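Local coordinates for subclass B1 metallo-beta-lactamase (Myroides odoratimimus, PDB 6T5L), which probably hydrolyses the beta-lactam ring of antibiotics, carbapenems included, with zinc ions bound in its active site, at residues H33-S39 with C51-L57; Q114-K119 with P135-D140. One frame throughout, in Å; residues are numbered along the deposited sequence.

Interaction 1: H33-S39 with C51-L57; sequences HIYEHIS and CNGMLVL
The imidazole of H37, in the p chi1 rotamer, covers G53, whose CA lies 3.5 Å from the ring centroid in a CH-pi contact. A CB on G53 would collide with H37 NE2. This is one rung of an antiparallel beta hairpin, strands 34-41 and 49-58, in the mixed sheet of the metallo-beta-lactamase alpha-beta/beta-alpha sandwich. The extended strands 34-39 and 51-57 approach to 4.6 Å between axes, at 150°; H33, just before, turns off with psi near -6°. Y35-L55, H37-G53 and S39-C51 are hydrogen-bonded pairs; I34-V56, E36-M54 and I38-N52 are non-hydrogen-bonded. Paired bonds close the former: L55 N to Y35 O, G53 N to H37 O and C51 N to S39 O at 2.8 Å; Y35 N to L55 O at 2.9 Å; H37 N to G53 O and S39 N to C51 O at 3.0 Å. Beyond them, L57 N reaches H33 O at 2.8 Å.

On the face of Y35, H37 and L55, Y35 CE1 meets L57 CD2 at 3.6 Å; L55 and H37 continue onto L77 of helix 71-83. On the other face I34 CD1 touches V56 CG2 at 3.8 Å and M54 SD at 3.9 Å, while E36 OE2 is hydrogen-bonded to N28 ND2, and N52 ND2 to P219 O and G222 O. The C51 side chain touches zinc ligand H221 and lies about 6 Å from a bound zinc ion. A water joins H37 ND1 (2.7 Å), C51 O (2.8 Å) and S39 OG (2.7 Å), which also bonds T69 N. At the opposite end, H33 ND1 donates to L57 O at 2.9 Å.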
ATOM      1  N   HIS A  33       7.548 -13.196  -5.383  1.00 47.68           N
ATOM      2  CA  HIS A  33       6.192 -12.943  -4.931  1.00 50.31           C
ATOM      3  C   HIS A  33       5.820 -11.474  -4.843  1.00 48.40           C
ATOM      4  O   HIS A  33       4.668 -11.164  -4.514  1.00 42.93           O
ATOM      5  CB  HIS A  33       5.968 -13.561  -3.549  1.00 50.07           C
ATOM      6  CG  HIS A  33       6.316 -15.005  -3.484  1.00 53.88           C
ATOM      7  ND1 HIS A  33       5.570 -15.983  -4.101  1.00 54.98           N
ATOM      8  CD2 HIS A  33       7.360 -15.641  -2.899  1.00 56.30           C
ATOM      9  CE1 HIS A  33       6.137 -17.161  -3.899  1.00 56.18           C
ATOM     10  NE2 HIS A  33       7.215 -16.981  -3.164  1.00 64.95           N
ATOM     11  N   ILE A  34       6.755 -10.562  -5.057  1.00 46.81           N
ATOM     12  CA  ILE A  34       6.533  -9.191  -4.646  1.00 45.72           C
ATOM     13  C   ILE A  34       6.781  -8.271  -5.822  1.00 41.73           C
ATOM     14  O   ILE A  34       7.909  -8.139  -6.278  1.00 41.72           O
ATOM     15  CB  ILE A  34       7.429  -8.778  -3.461  1.00 44.43           C
ATOM     16  CG1 ILE A  34       7.046  -9.503  -2.197  1.00 47.89           C
ATOM     17  CG2 ILE A  34       7.400  -7.238  -3.301  1.00 43.09           C
ATOM     18  CD1 ILE A  34       5.736  -9.156  -1.635  1.00 47.92           C
ATOM     19  N   TYR A  35       5.763  -7.543  -6.190  1.00 38.12           N
ATOM     20  CA  TYR A  35       5.752  -6.582  -7.268  1.00 41.49           C
ATOM     21  C   TYR A  35       5.332  -5.250  -6.648  1.00 41.89           C
ATOM     22  O   TYR A  35       4.564  -5.232  -5.686  1.00 41.33           O
ATOM     23  CB  TYR A  35       4.736  -7.009  -8.361  1.00 39.31           C
ATOM     24  CG  TYR A  35       5.041  -8.322  -9.107  1.00 41.32           C
ATOM     25  CD1 TYR A  35       4.856  -9.531  -8.506  1.00 42.48           C
ATOM     26  CD2 TYR A  35       5.419  -8.313 -10.436  1.00 41.74           C
ATOM     27  CE1 TYR A  35       5.114 -10.697  -9.149  1.00 46.95           C
ATOM     28  CE2 TYR A  35       5.693  -9.511 -11.126  1.00 45.15           C
ATOM     29  CZ  TYR A  35       5.532 -10.697 -10.471  1.00 48.29           C
ATOM     30  OH  TYR A  35       5.765 -11.904 -11.100  1.00 53.00           O
ATOM     31  N   GLU A  36       5.890  -4.163  -7.159  1.00 41.47           N
ATOM     32  CA  GLU A  36       5.571  -2.794  -6.792  1.00 37.21           C
ATOM     33  C   GLU A  36       4.816  -2.157  -7.968  1.00 41.45           C
ATOM     34  O   GLU A  36       5.228  -2.299  -9.143  1.00 42.62           O
ATOM     35  CB  GLU A  36       6.864  -2.027  -6.496  1.00 42.45           C
ATOM     36  CG  GLU A  36       6.674  -0.550  -6.171  1.00 43.63           C
ATOM     37  CD  GLU A  36       7.917   0.316  -6.207  1.00 47.59           C
ATOM     38  OE1 GLU A  36       7.965   1.171  -5.302  1.00 48.40           O
ATOM     39  OE2 GLU A  36       8.807   0.226  -7.114  1.00 47.54           O
ATOM     40  N   HIS A  37       3.659  -1.562  -7.674  1.00 36.87           N
ATOM     41  CA  HIS A  37       2.913  -0.818  -8.682  1.00 35.63           C
ATOM     42  C   HIS A  37       3.086   0.672  -8.415  1.00 37.05           C
ATOM     43  O   HIS A  37       3.105   1.114  -7.251  1.00 39.21           O
ATOM     44  CB  HIS A  37       1.431  -1.254  -8.755  1.00 35.96           C
ATOM     45  CG  HIS A  37       0.552  -0.932  -7.582  1.00 36.18           C
ATOM     46  ND1 HIS A  37       0.028   0.329  -7.374  1.00 39.86           N
ATOM     47  CD2 HIS A  37      -0.053  -1.741  -6.660  1.00 36.37           C
ATOM     48  CE1 HIS A  37      -0.816   0.301  -6.350  1.00 39.20           C
ATOM     49  NE2 HIS A  37      -0.883  -0.946  -5.898  1.00 37.88           N
ATOM     50  N   ILE A  38       3.287   1.420  -9.485  1.00 36.97           N
ATOM     51  CA  ILE A  38       3.490   2.874  -9.422  1.00 43.26           C
ATOM     52  C   ILE A  38       2.519   3.561 -10.386  1.00 44.05           C
ATOM     53  O   ILE A  38       2.433   3.178 -11.565  1.00 38.61           O
ATOM     54  CB  ILE A  38       4.943   3.250  -9.765  1.00 46.17           C
ATOM     55  CG1 ILE A  38       5.935   2.388  -8.946  1.00 45.38           C
ATOM     56  CG2 ILE A  38       5.223   4.757  -9.576  1.00 48.80           C
ATOM     57  CD1 ILE A  38       7.478   2.795  -9.172  1.00 49.80           C
ATOM     58  N   SER A  39       1.763   4.549  -9.872  1.00 43.76           N
ATOM     59  CA  SER A  39       0.793   5.303 -10.664  1.00 46.90           C
ATOM     60  C   SER A  39       0.910   6.767 -10.251  1.00 50.51           C
ATOM     61  O   SER A  39       1.705   7.143  -9.360  1.00 48.61           O
ATOM     62  CB  SER A  39      -0.659   4.765 -10.512  1.00 45.91           C
ATOM     63  OG  SER A  39      -1.088   4.741  -9.132  1.00 41.27           O
ATOM     64  N   CYS A  51       3.077   7.407  -6.895  1.00 53.23           N
ATOM     65  CA  CYS A  51       2.418   6.839  -5.725  1.00 54.38           C
ATOM     66  C   CYS A  51       2.574   5.321  -5.827  1.00 51.21           C
ATOM     67  O   CYS A  51       2.329   4.729  -6.899  1.00 48.48           O
ATOM     68  CB  CYS A  51       0.930   7.255  -5.669  1.00 57.57           C
ATOM     69  SG  CYS A  51       0.561   8.964  -5.364  1.00 55.97           S
ATOM     70  N   ASN A  52       3.046   4.700  -4.737  1.00 44.01           N
ATOM     71  CA  ASN A  52       3.419   3.284  -4.781  1.00 43.14           C
ATOM     72  C   ASN A  52       2.361   2.424  -4.113  1.00 42.30           C
ATOM     73  O   ASN A  52       1.784   2.824  -3.100  1.00 40.00           O
ATOM     74  CB  ASN A  52       4.726   2.991  -4.044  1.00 40.67           C
ATOM     75  CG  ASN A  52       5.897   3.706  -4.650  1.00 43.50           C
ATOM     76  OD1 ASN A  52       5.880   4.008  -5.835  1.00 44.67           O
ATOM     77  ND2 ASN A  52       6.879   4.045  -3.830  1.00 38.69           N
ATOM     78  N   GLY A  53       2.176   1.210  -4.647  1.00 41.05           N
ATOM     79  CA  GLY A  53       1.625   0.124  -3.885  1.00 40.00           C
ATOM     80  C   GLY A  53       2.348  -1.198  -4.008  1.00 40.43           C
ATOM     81  O   GLY A  53       3.418  -1.304  -4.645  1.00 39.12           O
ATOM     82  N   MET A  54       1.726  -2.244  -3.422  1.00 41.58           N
ATOM     83  CA  MET A  54       2.372  -3.574  -3.360  1.00 38.59           C
ATOM     84  C   MET A  54       1.384  -4.608  -3.915  1.00 39.53           C
ATOM     85  O   MET A  54       0.181  -4.647  -3.552  1.00 43.42           O
ATOM     86  CB  MET A  54       2.894  -4.014  -1.906  1.00 37.86           C
ATOM     87  CG  MET A  54       3.878  -5.267  -1.960  1.00 36.67           C
ATOM     88  SD  MET A  54       4.793  -5.525  -0.500  0.80 44.70           S
ATOM     89  CE  MET A  54       3.445  -6.260   0.535  0.80 34.03           C
ATOM     90  N   LEU A  55       1.931  -5.448  -4.783  1.00 42.10           N
ATOM     91  CA  LEU A  55       1.229  -6.623  -5.259  1.00 41.83           C
ATOM     92  C   LEU A  55       1.956  -7.823  -4.699  1.00 41.76           C
ATOM     93  O   LEU A  55       3.162  -7.974  -4.923  1.00 43.44           O
ATOM     94  CB  LEU A  55       1.242  -6.662  -6.778  1.00 43.68           C
ATOM     95  CG  LEU A  55       0.318  -5.807  -7.608  1.00 48.79           C
ATOM     96  CD1 LEU A  55       0.150  -6.609  -8.948  1.00 50.62           C
ATOM     97  CD2 LEU A  55      -1.024  -5.524  -7.015  0.33 49.61           C
ATOM     98  N   VAL A  56       1.214  -8.669  -4.006  1.00 41.44           N
ATOM     99  CA  VAL A  56       1.715  -9.933  -3.492  1.00 39.86           C
ATOM    100  C   VAL A  56       1.086 -11.044  -4.328  1.00 42.65           C
ATOM    101  O   VAL A  56      -0.158 -11.175  -4.419  1.00 44.06           O
ATOM    102  CB  VAL A  56       1.388 -10.099  -2.007  1.00 36.84           C
ATOM    103  CG1 VAL A  56       1.919 -11.449  -1.492  1.00 37.05           C
ATOM    104  CG2 VAL A  56       1.929  -8.929  -1.215  1.00 35.51           C
ATOM    105  N   LEU A  57       1.959 -11.869  -4.891  1.00 39.63           N
ATOM    106  CA  LEU A  57       1.575 -12.980  -5.752  1.00 41.96           C
ATOM    107  C   LEU A  57       1.977 -14.316  -5.140  1.00 46.67           C
ATOM    108  O   LEU A  57       3.150 -14.501  -4.778  1.00 43.50           O
ATOM    109  CB  LEU A  57       2.226 -12.841  -7.112  1.00 38.00           C
ATOM    110  CG  LEU A  57       2.195 -14.045  -8.048  1.00 42.56           C
ATOM    111  CD1 LEU A  57       0.849 -14.450  -8.594  1.00 46.62           C
ATOM    112  CD2 LEU A  57       3.220 -13.791  -9.140  1.00 44.84           C
TER
HETATM  113  O   HOH W   1       0.210   3.007  -7.531  1.00 36.52           O

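Interaction 2: Q114-K119 with P135-D140; sequences QTYVSK and PTKDFD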
ATOM      1  N   GLN A 114     -12.789  -8.470  -3.354  1.00 36.15           N
ATOM      2  CA  GLN A 114     -13.085  -8.171  -1.958  1.00 36.17           C
ATOM      3  C   GLN A 114     -12.119  -7.122  -1.394  1.00 38.43           C
ATOM      4  O   GLN A 114     -10.899  -7.235  -1.524  1.00 36.23           O
ATOM      5  CB  GLN A 114     -13.002  -9.433  -1.114  1.00 35.63           C
ATOM      6  CG  GLN A 114     -13.425  -9.226   0.319  1.00 37.72           C
ATOM      7  CD  GLN A 114     -14.866  -8.716   0.413  1.00 42.79           C
ATOM      8  OE1 GLN A 114     -15.787  -9.357  -0.079  1.00 41.42           O
ATOM      9  NE2 GLN A 114     -15.059  -7.579   1.078  1.00 44.67           N
ATOM     10  N   THR A 115     -12.690  -6.095  -0.776  1.00 36.25           N
ATOM     11  CA  THR A 115     -11.951  -5.094  -0.028  1.00 39.40           C
ATOM     12  C   THR A 115     -11.811  -5.510   1.433  1.00 36.18           C
ATOM     13  O   THR A 115     -12.791  -5.917   2.063  1.00 42.29           O
ATOM     14  CB  THR A 115     -12.683  -3.750  -0.104  1.00 44.14           C
ATOM     15  OG1 THR A 115     -12.757  -3.395  -1.475  1.00 45.98           O
ATOM     16  CG2 THR A 115     -11.946  -2.669   0.635  1.00 46.80           C
ATOM     17  N   TYR A 116     -10.606  -5.378   1.958  1.00 37.67           N
ATOM     18  CA  TYR A 116     -10.318  -5.608   3.374  1.00 39.66           C
ATOM     19  C   TYR A 116      -9.757  -4.331   3.964  1.00 37.99           C
ATOM     20  O   TYR A 116      -8.733  -3.841   3.486  1.00 40.30           O
ATOM     21  CB  TYR A 116      -9.289  -6.716   3.553  1.00 35.46           C
ATOM     22  CG  TYR A 116      -9.744  -8.093   3.141  1.00 36.40           C
ATOM     23  CD1 TYR A 116      -9.660  -8.474   1.832  1.00 38.75           C
ATOM     24  CD2 TYR A 116     -10.285  -8.992   4.056  1.00 39.23           C
ATOM     25  CE1 TYR A 116     -10.052  -9.712   1.410  1.00 39.59           C
ATOM     26  CE2 TYR A 116     -10.692 -10.244   3.647  1.00 38.42           C
ATOM     27  CZ  TYR A 116     -10.566 -10.584   2.299  1.00 39.66           C
ATOM     28  OH  TYR A 116     -10.910 -11.808   1.789  1.00 41.06           O
ATOM     29  N   VAL A 117     -10.407  -3.771   4.980  1.00 37.88           N
ATOM     30  CA  VAL A 117      -9.996  -2.453   5.446  1.00 40.96           C
ATOM     31  C   VAL A 117     -10.246  -2.329   6.935  1.00 40.21           C
ATOM     32  O   VAL A 117     -11.113  -3.010   7.527  1.00 41.00           O
ATOM     33  CB  VAL A 117     -10.731  -1.357   4.625  1.00 47.98           C
ATOM     34  CG1 VAL A 117     -12.235  -1.596   4.676  1.00 47.42           C
ATOM     35  CG2 VAL A 117     -10.372   0.077   5.090  1.00 49.46           C
ATOM     36  N   SER A 118      -9.437  -1.497   7.554  1.00 38.89           N
ATOM     37  CA  SER A 118      -9.534  -1.350   8.985  1.00 45.17           C
ATOM     38  C   SER A 118     -10.749  -0.498   9.314  1.00 45.37           C
ATOM     39  O   SER A 118     -11.206   0.328   8.511  1.00 41.65           O
ATOM     40  CB  SER A 118      -8.262  -0.695   9.556  1.00 48.66           C
ATOM     41  OG  SER A 118      -8.333   0.716   9.531  1.00 47.30           O
ATOM     42  N   LYS A 119     -11.207  -0.643  10.549  1.00 45.25           N
ATOM     43  CA  LYS A 119     -12.416   0.052  10.990  1.00 52.57           C
ATOM     44  C   LYS A 119     -12.191   1.557  11.115  1.00 49.92           C
ATOM     45  O   LYS A 119     -13.013   2.341  10.646  1.00 51.28           O
ATOM     46  CB  LYS A 119     -12.903  -0.538  12.305  1.00 54.67           C
ATOM     47  CG  LYS A 119     -13.540  -1.928  12.150  1.00 58.80           C
ATOM     48  CD  LYS A 119     -13.990  -2.525  13.482  1.00 66.51           C
ATOM     49  CE  LYS A 119     -14.725  -3.832  13.294  1.00 72.14           C
ATOM     50  NZ  LYS A 119     -14.984  -4.482  14.613  1.00 79.71           N
ATOM     51  N   PRO A 135     -19.978  -4.265   0.216  1.00 50.93           N
ATOM     52  CA  PRO A 135     -19.661  -4.592   1.619  1.00 48.37           C
ATOM     53  C   PRO A 135     -18.195  -4.967   1.792  1.00 47.87           C
ATOM     54  O   PRO A 135     -17.620  -5.755   1.017  1.00 45.85           O
ATOM     55  CB  PRO A 135     -20.606  -5.766   1.929  1.00 47.80           C
ATOM     56  CG  PRO A 135     -21.834  -5.469   1.082  1.00 51.74           C
ATOM     57  CD  PRO A 135     -21.181  -5.008  -0.240  1.00 52.72           C
ATOM     58  N   THR A 136     -17.582  -4.374   2.820  1.00 46.70           N
ATOM     59  CA  THR A 136     -16.183  -4.625   3.125  1.00 44.04           C
ATOM     60  C   THR A 136     -16.031  -5.731   4.182  1.00 46.80           C
ATOM     61  O   THR A 136     -16.952  -6.052   4.925  1.00 49.01           O
ATOM     62  CB  THR A 136     -15.527  -3.325   3.643  1.00 47.94           C
ATOM     63  OG1 THR A 136     -16.278  -2.832   4.769  1.00 48.32           O
ATOM     64  CG2 THR A 136     -15.501  -2.235   2.554  1.00 50.85           C
ATOM     65  N   LYS A 137     -14.838  -6.305   4.240  1.00 46.52           N
ATOM     66  CA  LYS A 137     -14.424  -7.152   5.352  1.00 48.84           C
ATOM     67  C   LYS A 137     -13.523  -6.293   6.233  1.00 48.64           C
ATOM     68  O   LYS A 137     -12.545  -5.722   5.744  1.00 45.41           O
ATOM     69  CB  LYS A 137     -13.731  -8.432   4.853  1.00 47.61           C
ATOM     70  CG  LYS A 137     -14.808  -9.520   4.650  1.00 56.59           C
ATOM     71  CD  LYS A 137     -14.388 -10.698   3.831  1.00 71.03           C
ATOM     72  CE  LYS A 137     -15.330 -11.859   4.115  1.00 82.38           C
ATOM     73  NZ  LYS A 137     -15.313 -12.923   3.088  1.00 85.81           N
ATOM     74  N   ASP A 138     -13.903  -6.114   7.498  1.00 52.69           N
ATOM     75  CA  ASP A 138     -13.298  -5.093   8.353  1.00 55.94           C
ATOM     76  C   ASP A 138     -12.388  -5.692   9.415  1.00 54.83           C
ATOM     77  O   ASP A 138     -12.626  -6.792   9.897  1.00 54.14           O
ATOM     78  CB  ASP A 138     -14.371  -4.259   9.055  1.00 61.57           C
ATOM     79  CG  ASP A 138     -15.394  -3.704   8.083  1.00 63.23           C
ATOM     80  OD1 ASP A 138     -15.106  -3.711   6.864  1.00 61.61           O
ATOM     81  OD2 ASP A 138     -16.461  -3.254   8.537  1.00 63.66           O
ATOM     82  N   PHE A 139     -11.373  -4.944   9.834  1.00 55.20           N
ATOM     83  CA  PHE A 139     -10.517  -5.453  10.887  1.00 52.82           C
ATOM     84  C   PHE A 139     -10.128  -4.323  11.819  1.00 51.25           C
ATOM     85  O   PHE A 139     -10.087  -3.152  11.432  1.00 46.94           O
ATOM     86  CB  PHE A 139      -9.270  -6.158  10.316  1.00 52.66           C
ATOM     87  CG  PHE A 139      -8.327  -5.261   9.514  1.00 48.30           C
ATOM     88  CD1 PHE A 139      -8.525  -5.052   8.181  1.00 43.53           C
ATOM     89  CD2 PHE A 139      -7.238  -4.644  10.122  1.00 47.59           C
ATOM     90  CE1 PHE A 139      -7.678  -4.252   7.428  1.00 42.79           C
ATOM     91  CE2 PHE A 139      -6.375  -3.856   9.374  1.00 45.79           C
ATOM     92  CZ  PHE A 139      -6.590  -3.676   8.024  1.00 45.11           C
ATOM     93  N   ASP A 140      -9.903  -4.673  13.080  1.00 56.44           N
ATOM     94  CA  ASP A 140      -9.610  -3.622  14.043  1.00 59.09           C
ATOM     95  C   ASP A 140      -8.165  -3.178  13.881  1.00 58.48           C
ATOM     96  O   ASP A 140      -7.888  -2.047  13.455  1.00 58.32           O
ATOM     97  CB  ASP A 140      -9.890  -4.132  15.455  1.00 63.67           C
ATOM     98  CG  ASP A 140     -11.371  -4.292  15.703  1.00 67.41           C
ATOM     99  OD1 ASP A 140     -12.051  -3.251  15.735  1.00 66.74           O
ATOM    100  OD2 ASP A 140     -11.861  -5.445  15.822  1.00 70.37           O
TER
HETATM  101  O   HOH W   2     -18.108  -7.629  -0.926  1.00 54.83           O
HETATM  102  O   HOH W   3     -15.598  -5.230  -1.346  1.00 44.39           O
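Q114 opens a parallel beta-alpha-beta unit, strand 116-118, helix 119-127 and strand 137-139, by donating from NE2 to P135 O (3.1 Å) and to its neighbour's carbonyl, T115 O (3.0 Å). One water links Q114 OE1 to P135 O, and a second links T115 N to the same carbonyl. T115 O then accepts from K137 N at 3.0 Å, beginning the alternating ladder of parallel strands, whose short axes lie 4.6 Å apart at 33°. Y116 pairs with K137, and its ring atom CD2 touches K137 CB at 3.6 Å, while the ring also packs on L143 and L145 of strand 142-147. V117 bonds through both backbone groups, from N to K137 O and from O to F139 N, each 3.0 Å; its side chain, with T136 and D138, contacts I122 of the connecting helix. S118 is the N-cap residue of that helix, its OG bonded to T121 OG1, and its CB sits over the F139 ring face, 3.9 Å from the centroid. At K119 the chain has become helical, yet N still donates to F139 O at 2.9 Å. Its extended side chain ends in a long, weak salt bridge, K119 NZ to D140 OD1 at 3.4 Å.

From the N terminus, the chain first closes interaction 1, a beta hairpin with 11 residues between its segments, four of them still strand, inside the six-stranded sheet. It then adds strand 61-65, helix 71-83 and strand 88-93 and passes the zinc ligands H96, H98 and D100 before interaction 2 opens. There 15 residues, including helix 119-127, are bridged by the two-stranded parallel sheet. Interactions 1 and 2 therefore run in series, neither nested nor crossed, with nearest atoms about 11 Å apart. Strand 88-93, the edge of the large sheet, connects them indirectly: L92 shares backbone hydrogen bonds with Q114 and Y116. After 135-140 the chain enters strand 142-147 of the five-stranded sheet.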